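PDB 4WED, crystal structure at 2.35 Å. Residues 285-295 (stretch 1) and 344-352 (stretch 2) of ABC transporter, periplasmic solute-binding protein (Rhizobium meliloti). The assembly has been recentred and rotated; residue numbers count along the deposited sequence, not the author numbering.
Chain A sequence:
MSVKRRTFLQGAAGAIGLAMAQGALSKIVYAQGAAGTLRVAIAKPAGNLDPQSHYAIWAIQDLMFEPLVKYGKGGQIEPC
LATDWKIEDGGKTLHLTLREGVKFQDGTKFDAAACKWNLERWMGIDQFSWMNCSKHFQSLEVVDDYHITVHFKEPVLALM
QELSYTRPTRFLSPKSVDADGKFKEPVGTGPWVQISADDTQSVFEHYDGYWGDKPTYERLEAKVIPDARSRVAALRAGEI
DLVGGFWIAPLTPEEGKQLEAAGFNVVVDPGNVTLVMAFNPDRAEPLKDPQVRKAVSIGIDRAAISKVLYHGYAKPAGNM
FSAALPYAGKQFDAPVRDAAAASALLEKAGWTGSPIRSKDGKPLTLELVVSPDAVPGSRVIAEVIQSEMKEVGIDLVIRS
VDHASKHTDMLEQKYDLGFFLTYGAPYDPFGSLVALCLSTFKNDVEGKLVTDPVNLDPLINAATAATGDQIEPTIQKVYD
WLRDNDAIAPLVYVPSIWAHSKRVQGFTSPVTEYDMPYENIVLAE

Stretch 1 285-295: EPLKDPQVRKA
Stretch 2 (344-352) ALLEKAGWT

Two segments of one chain, 285-295 and 344-352, whose helices run nearly antiparallel, illustrate packing of mainly apolar side chains, with the side chains of Gln291, Lys294 and Lys348 at the margin: 483 Å² is buried between them, yet no hydrogen bond crosses. The helix 290-295 and the helix that begins earlier in the chain and runs through 344-348 lie at 164°, their axes approaching to 8.7 Å. Register is set by Gln291 opposite Leu345 (CA to CA 6.0 Å) and Val292 opposite Leu346 (CA to CA 6.1 Å).

Alanines and larger apolar side chains fill the space between the axes. Ala295, pointing toward the partner, places CB 3.9 Å from Leu346 CG and 4.1 Å from Leu345 CB. Both leucines are m,t, and Leu345 CD1 also lies 4.0 Å from Lys294 CG, on the aliphatic part of an extended all-t lysine. The CA-to-CB bond of Val292 points sideways, and with chi1 t its CG2 sits 4.1 Å from Leu346 CD2, 4.3 Å from Ala349 CB and 4.0 Å from Trp351 NE1. Trp351 (chi1 -62°, chi2 88°) also receives Pro286, whose CG is 3.8 Å from Trp351 CZ2; both approaches to the ring are oblique.

Helix termini shape the remainder. Residues 285-288 have helical phi/psi without regular bonding; Asp289 then opens to -79/107 and, with chi1 t, caps the following helix, OD1 accepting from Gln291 N at 2.9 Å. Its OD2 meets Ala349 CB at 3.4 Å, a contact without a hydrogen bond. Gln291 (m,t, chi3 -107°) covers the same end, NE2 lying 3.7 Å from Lys348 CB.

The partner finishes in a Schellman motif. Gly350, at 90/16, donates from N to Glu347 O (2.8 Å), and Trp351 N reaches Leu346 O (2.8 Å). Positive phi here calls for glycine, since a CB would jam against the preceding carbonyl O. The chain then extends through Trp351 (-95/109), whose CA-to-CB bond points toward the first segment.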

ATOM      1  N   GLU A 285       4.362  11.883 -30.347  1.00 72.93           N
ATOM      2  CA  GLU A 285       3.793  13.203 -30.661  1.00 78.40           C
ATOM      3  C   GLU A 285       2.241  13.291 -30.539  1.00 71.88           C
ATOM      4  O   GLU A 285       1.715  14.346 -30.201  1.00 67.99           O
ATOM      5  CB  GLU A 285       4.251  13.622 -32.055  1.00 91.44           C
ATOM      6  CG  GLU A 285       4.544  15.103 -32.255  1.00102.53           C
ATOM      7  CD  GLU A 285       4.734  15.424 -33.732  1.00114.82           C
ATOM      8  OE1 GLU A 285       5.364  14.613 -34.446  1.00125.65           O
ATOM      9  OE2 GLU A 285       4.242  16.472 -34.200  1.00120.88           O
ATOM     10  N   PRO A 286       1.504  12.180 -30.791  1.00 70.04           N
ATOM     11  CA  PRO A 286       0.040  12.226 -30.588  1.00 67.26           C
ATOM     12  C   PRO A 286      -0.463  12.351 -29.128  1.00 67.04           C
ATOM     13  O   PRO A 286      -1.590  12.788 -28.881  1.00 66.23           O
ATOM     14  CB  PRO A 286      -0.436  10.899 -31.204  1.00 67.17           C
ATOM     15  CG  PRO A 286       0.622  10.540 -32.221  1.00 68.64           C
ATOM     16  CD  PRO A 286       1.904  10.989 -31.585  1.00 70.59           C
ATOM     17  N   LEU A 287       0.354  11.990 -28.156  1.00 67.91           N
ATOM     18  CA  LEU A 287      -0.105  12.008 -26.806  1.00 62.87           C
ATOM     19  C   LEU A 287       0.064  13.382 -26.234  1.00 64.52           C
ATOM     20  O   LEU A 287      -0.359  13.618 -25.114  1.00 65.82           O
ATOM     21  CB  LEU A 287       0.700  11.021 -26.002  1.00 65.17           C
ATOM     22  CG  LEU A 287       0.493   9.598 -26.454  1.00 66.44           C
ATOM     23  CD1 LEU A 287       1.391   8.680 -25.632  1.00 68.18           C
ATOM     24  CD2 LEU A 287      -0.986   9.209 -26.338  1.00 66.06           C
ATOM     25  N   LYS A 288       0.714  14.280 -26.972  1.00 67.18           N
ATOM     26  CA  LYS A 288       0.804  15.683 -26.545  1.00 71.91           C
ATOM     27  C   LYS A 288      -0.558  16.330 -26.610  1.00 72.09           C
ATOM     28  O   LYS A 288      -0.841  17.266 -25.885  1.00 78.56           O
ATOM     29  CB  LYS A 288       1.760  16.497 -27.420  1.00 76.59           C
ATOM     30  CG  LYS A 288       3.163  15.934 -27.503  1.00 79.77           C
ATOM     31  CD  LYS A 288       4.161  16.982 -27.941  1.00 85.93           C
ATOM     32  CE  LYS A 288       5.549  16.387 -28.093  1.00 88.29           C
ATOM     33  NZ  LYS A 288       6.426  17.375 -28.764  1.00 93.53           N
ATOM     34  N   ASP A 289      -1.393  15.849 -27.513  1.00 70.89           N
ATOM     35  CA  ASP A 289      -2.743  16.315 -27.601  1.00 70.75           C
ATOM     36  C   ASP A 289      -3.593  15.661 -26.506  1.00 65.99           C
ATOM     37  O   ASP A 289      -3.935  14.510 -26.612  1.00 64.94           O
ATOM     38  CB  ASP A 289      -3.300  15.976 -28.977  1.00 72.72           C
ATOM     39  CG  ASP A 289      -4.656  16.593 -29.214  1.00 75.29           C
ATOM     40  OD1 ASP A 289      -5.379  16.797 -28.213  1.00 75.86           O
ATOM     41  OD2 ASP A 289      -4.997  16.868 -30.391  1.00 79.01           O
ATOM     42  N   PRO A 290      -3.977  16.413 -25.471  1.00 66.89           N
ATOM     43  CA  PRO A 290      -4.749  15.835 -24.371  1.00 65.31           C
ATOM     44  C   PRO A 290      -6.085  15.201 -24.721  1.00 66.20           C
ATOM     45  O   PRO A 290      -6.570  14.373 -23.944  1.00 62.93           O
ATOM     46  CB  PRO A 290      -4.988  17.032 -23.447  1.00 69.50           C
ATOM     47  CG  PRO A 290      -4.729  18.229 -24.286  1.00 72.15           C
ATOM     48  CD  PRO A 290      -3.614  17.807 -25.177  1.00 70.84           C
ATOM     49  N   GLN A 291      -6.671  15.596 -25.855  1.00 69.74           N
ATOM     50  CA  GLN A 291      -7.890  14.968 -26.379  1.00 68.27           C
ATOM     51  C   GLN A 291      -7.612  13.520 -26.753  1.00 64.20           C
ATOM     52  O   GLN A 291      -8.483  12.637 -26.626  1.00 59.13           O
ATOM     53  CB  GLN A 291      -8.403  15.668 -27.646  1.00 74.17           C
ATOM     54  CG  GLN A 291      -8.790  17.150 -27.551  1.00 79.45           C
ATOM     55  CD  GLN A 291      -9.406  17.642 -28.869  1.00 85.70           C
ATOM     56  OE1 GLN A 291      -8.782  18.391 -29.637  1.00 85.81           O
ATOM     57  NE2 GLN A 291     -10.619  17.165 -29.163  1.00 87.64           N
ATOM     58  N   VAL A 292      -6.395  13.287 -27.241  1.00 61.95           N
ATOM     59  CA  VAL A 292      -5.967  11.941 -27.633  1.00 58.66           C
ATOM     60  C   VAL A 292      -5.751  11.113 -26.392  1.00 58.96           C
ATOM     61  O   VAL A 292      -6.200   9.979 -26.308  1.00 61.49           O
ATOM     62  CB  VAL A 292      -4.701  11.995 -28.495  1.00 61.50           C
ATOM     63  CG1 VAL A 292      -4.088  10.602 -28.703  1.00 60.50           C
ATOM     64  CG2 VAL A 292      -5.036  12.655 -29.839  1.00 66.11           C
ATOM     65  N   ARG A 293      -5.091  11.684 -25.399  1.00 59.31           N
ATOM     66  CA  ARG A 293      -4.965  10.998 -24.126  1.00 57.03           C
ATOM     67  C   ARG A 293      -6.341  10.576 -23.536  1.00 55.45           C
ATOM     68  O   ARG A 293      -6.539   9.438 -23.086  1.00 53.26           O
ATOM     69  CB  ARG A 293      -4.234  11.890 -23.170  1.00 57.60           C
ATOM     70  CG  ARG A 293      -2.779  12.050 -23.513  1.00 61.34           C
ATOM     71  CD  ARG A 293      -2.055  12.738 -22.355  1.00 65.41           C
ATOM     72  NE  ARG A 293      -1.507  14.000 -22.819  1.00 67.79           N
ATOM     73  CZ  ARG A 293      -1.730  15.188 -22.310  1.00 70.54           C
ATOM     74  NH1 ARG A 293      -2.460  15.360 -21.228  1.00 74.74           N
ATOM     75  NH2 ARG A 293      -1.164  16.226 -22.893  1.00 78.39           N
ATOM     76  N   LYS A 294      -7.280  11.494 -23.548  1.00 51.69           N
ATOM     77  CA  LYS A 294      -8.595  11.235 -23.020  1.00 54.72           C
ATOM     78  C   LYS A 294      -9.243  10.102 -23.792  1.00 57.50           C
ATOM     79  O   LYS A 294      -9.860   9.210 -23.213  1.00 60.31           O
ATOM     80  CB  LYS A 294      -9.426  12.509 -23.181  1.00 60.68           C
ATOM     81  CG  LYS A 294     -10.792  12.512 -22.516  1.00 66.34           C
ATOM     82  CD  LYS A 294     -11.365  13.917 -22.547  1.00 69.00           C
ATOM     83  CE  LYS A 294     -12.793  13.933 -22.077  1.00 75.26           C
ATOM     84  NZ  LYS A 294     -13.457  15.239 -22.400  1.00 81.91           N
ATOM     85  N   ALA A 295      -9.112  10.153 -25.114  1.00 56.46           N
ATOM     86  CA  ALA A 295      -9.731   9.159 -25.941  1.00 61.42           C
ATOM     87  C   ALA A 295      -9.151   7.808 -25.591  1.00 59.16           C
ATOM     88  O   ALA A 295      -9.888   6.838 -25.435  1.00 62.11           O
ATOM     89  CB  ALA A 295      -9.543   9.466 -27.425  1.00 64.26           C
ATOM     90  N   ALA A 344     -14.999  10.308 -31.602  1.00 59.53           N
ATOM     91  CA  ALA A 344     -15.347  11.698 -31.834  1.00 65.55           C
ATOM     92  C   ALA A 344     -14.194  12.620 -31.394  1.00 66.80           C
ATOM     93  O   ALA A 344     -13.836  13.549 -32.119  1.00 73.40           O
ATOM     94  CB  ALA A 344     -16.661  12.057 -31.122  1.00 62.09           C
ATOM     95  N   LEU A 345     -13.607  12.372 -30.227  1.00 64.26           N
ATOM     96  CA  LEU A 345     -12.432  13.156 -29.812  1.00 64.17           C
ATOM     97  C   LEU A 345     -11.356  13.037 -30.857  1.00 63.96           C
ATOM     98  O   LEU A 345     -10.844  14.032 -31.350  1.00 66.18           O
ATOM     99  CB  LEU A 345     -11.865  12.665 -28.489  1.00 63.19           C
ATOM    100  CG  LEU A 345     -12.760  13.022 -27.320  1.00 67.37           C
ATOM    101  CD1 LEU A 345     -12.457  12.189 -26.092  1.00 65.86           C
ATOM    102  CD2 LEU A 345     -12.618  14.503 -27.006  1.00 71.47           C
ATOM    103  N   LEU A 346     -11.020  11.813 -31.225  1.00 61.90           N
ATOM    104  CA  LEU A 346      -9.966  11.644 -32.206  1.00 61.73           C
ATOM    105  C   LEU A 346     -10.229  12.398 -33.491  1.00 62.68           C
ATOM    106  O   LEU A 346      -9.317  12.994 -34.075  1.00 67.33           O
ATOM    107  CB  LEU A 346      -9.768  10.172 -32.502  1.00 63.30           C
ATOM    108  CG  LEU A 346      -9.228   9.418 -31.306  1.00 60.74           C
ATOM    109  CD1 LEU A 346      -9.234   7.938 -31.569  1.00 57.60           C
ATOM    110  CD2 LEU A 346      -7.840   9.913 -30.926  1.00 63.07           C
ATOM    111  N   GLU A 347     -11.471  12.366 -33.938  1.00 65.03           N
ATOM    112  CA  GLU A 347     -11.870  13.121 -35.133  1.00 71.80           C
ATOM    113  C   GLU A 347     -11.747  14.653 -34.950  1.00 70.18           C
ATOM    114  O   GLU A 347     -11.188  15.332 -35.793  1.00 68.94           O
ATOM    115  CB  GLU A 347     -13.294  12.742 -35.571  1.00 74.90           C
ATOM    116  CG  GLU A 347     -13.483  12.804 -37.090  1.00 83.43           C
ATOM    117  CD  GLU A 347     -14.210  11.584 -37.666  1.00 91.80           C
ATOM    118  OE1 GLU A 347     -15.458  11.709 -37.799  1.00 94.46           O
ATOM    119  OE2 GLU A 347     -13.561  10.520 -37.968  1.00 83.10           O
ATOM    120  N   LYS A 348     -12.260  15.190 -33.856  1.00 71.16           N
ATOM    121  CA  LYS A 348     -12.052  16.605 -33.551  1.00 76.60           C
ATOM    122  C   LYS A 348     -10.540  16.942 -33.571  1.00 73.17           C
ATOM    123  O   LYS A 348     -10.134  17.973 -34.083  1.00 72.02           O
ATOM    124  CB  LYS A 348     -12.671  16.965 -32.193  1.00 82.75           C
ATOM    125  CG  LYS A 348     -14.195  16.936 -32.152  1.00 90.22           C
ATOM    126  CD  LYS A 348     -14.729  16.951 -30.721  1.00 93.62           C
ATOM    127  CE  LYS A 348     -16.197  16.519 -30.643  1.00 96.69           C
ATOM    128  NZ  LYS A 348     -16.525  15.919 -29.303  1.00 91.91           N
ATOM    129  N   ALA A 349      -9.709  16.054 -33.021  1.00 68.76           N
ATOM    130  CA  ALA A 349      -8.256  16.267 -33.011  1.00 66.95           C
ATOM    131  C   ALA A 349      -7.619  16.074 -34.382  1.00 65.96           C
ATOM    132  O   ALA A 349      -6.442  16.284 -34.515  1.00 66.30           O
ATOM    133  CB  ALA A 349      -7.577  15.353 -32.011  1.00 63.57           C
ATOM    134  N   GLY A 350      -8.393  15.644 -35.377  1.00 65.87           N
ATOM    135  CA  GLY A 350      -7.902  15.454 -36.748  1.00 66.02           C
ATOM    136  C   GLY A 350      -7.350  14.080 -37.089  1.00 64.71           C
ATOM    137  O   GLY A 350      -6.647  13.952 -38.061  1.00 63.50           O
ATOM    138  N   TRP A 351      -7.625  13.061 -36.275  1.00 64.41           N
ATOM    139  CA  TRP A 351      -7.298  11.690 -36.645  1.00 62.57           C
ATOM    140  C   TRP A 351      -8.526  11.055 -37.282  1.00 62.74           C
ATOM    141  O   TRP A 351      -9.547  10.841 -36.621  1.00 63.28           O
ATOM    142  CB  TRP A 351      -6.815  10.902 -35.436  1.00 62.97           C
ATOM    143  CG  TRP A 351      -5.561  11.504 -34.893  1.00 61.99           C
ATOM    144  CD1 TRP A 351      -5.479  12.501 -33.982  1.00 60.36           C
ATOM    145  CD2 TRP A 351      -4.204  11.187 -35.275  1.00 63.66           C
ATOM    146  NE1 TRP A 351      -4.175  12.826 -33.753  1.00 62.33           N
ATOM    147  CE2 TRP A 351      -3.362  12.027 -34.516  1.00 61.46           C
ATOM    148  CE3 TRP A 351      -3.626  10.256 -36.164  1.00 60.19           C
ATOM    149  CZ2 TRP A 351      -1.971  11.989 -34.616  1.00 59.08           C
ATOM    150  CZ3 TRP A 351      -2.251  10.220 -36.281  1.00 62.00           C
ATOM    151  CH2 TRP A 351      -1.428  11.090 -35.504  1.00 64.65           C
ATOM    152  N   THR A 352      -8.455  10.832 -38.590  1.00 61.44           N
ATOM    153  CA  THR A 352      -9.557  10.203 -39.298  1.00 60.57           C
ATOM    154  C   THR A 352      -9.090   8.994 -40.092  1.00 61.61           C
ATOM    155  O   THR A 352      -7.938   8.924 -40.536  1.00 64.46           O
ATOM    156  CB  THR A 352     -10.207  11.170 -40.258  1.00 61.22           C
ATOM    157  OG1 THR A 352      -9.212  11.646 -41.158  1.00 61.65           O
ATOM    158  CG2 THR A 352     -10.826  12.313 -39.516  1.00 61.84           C
TER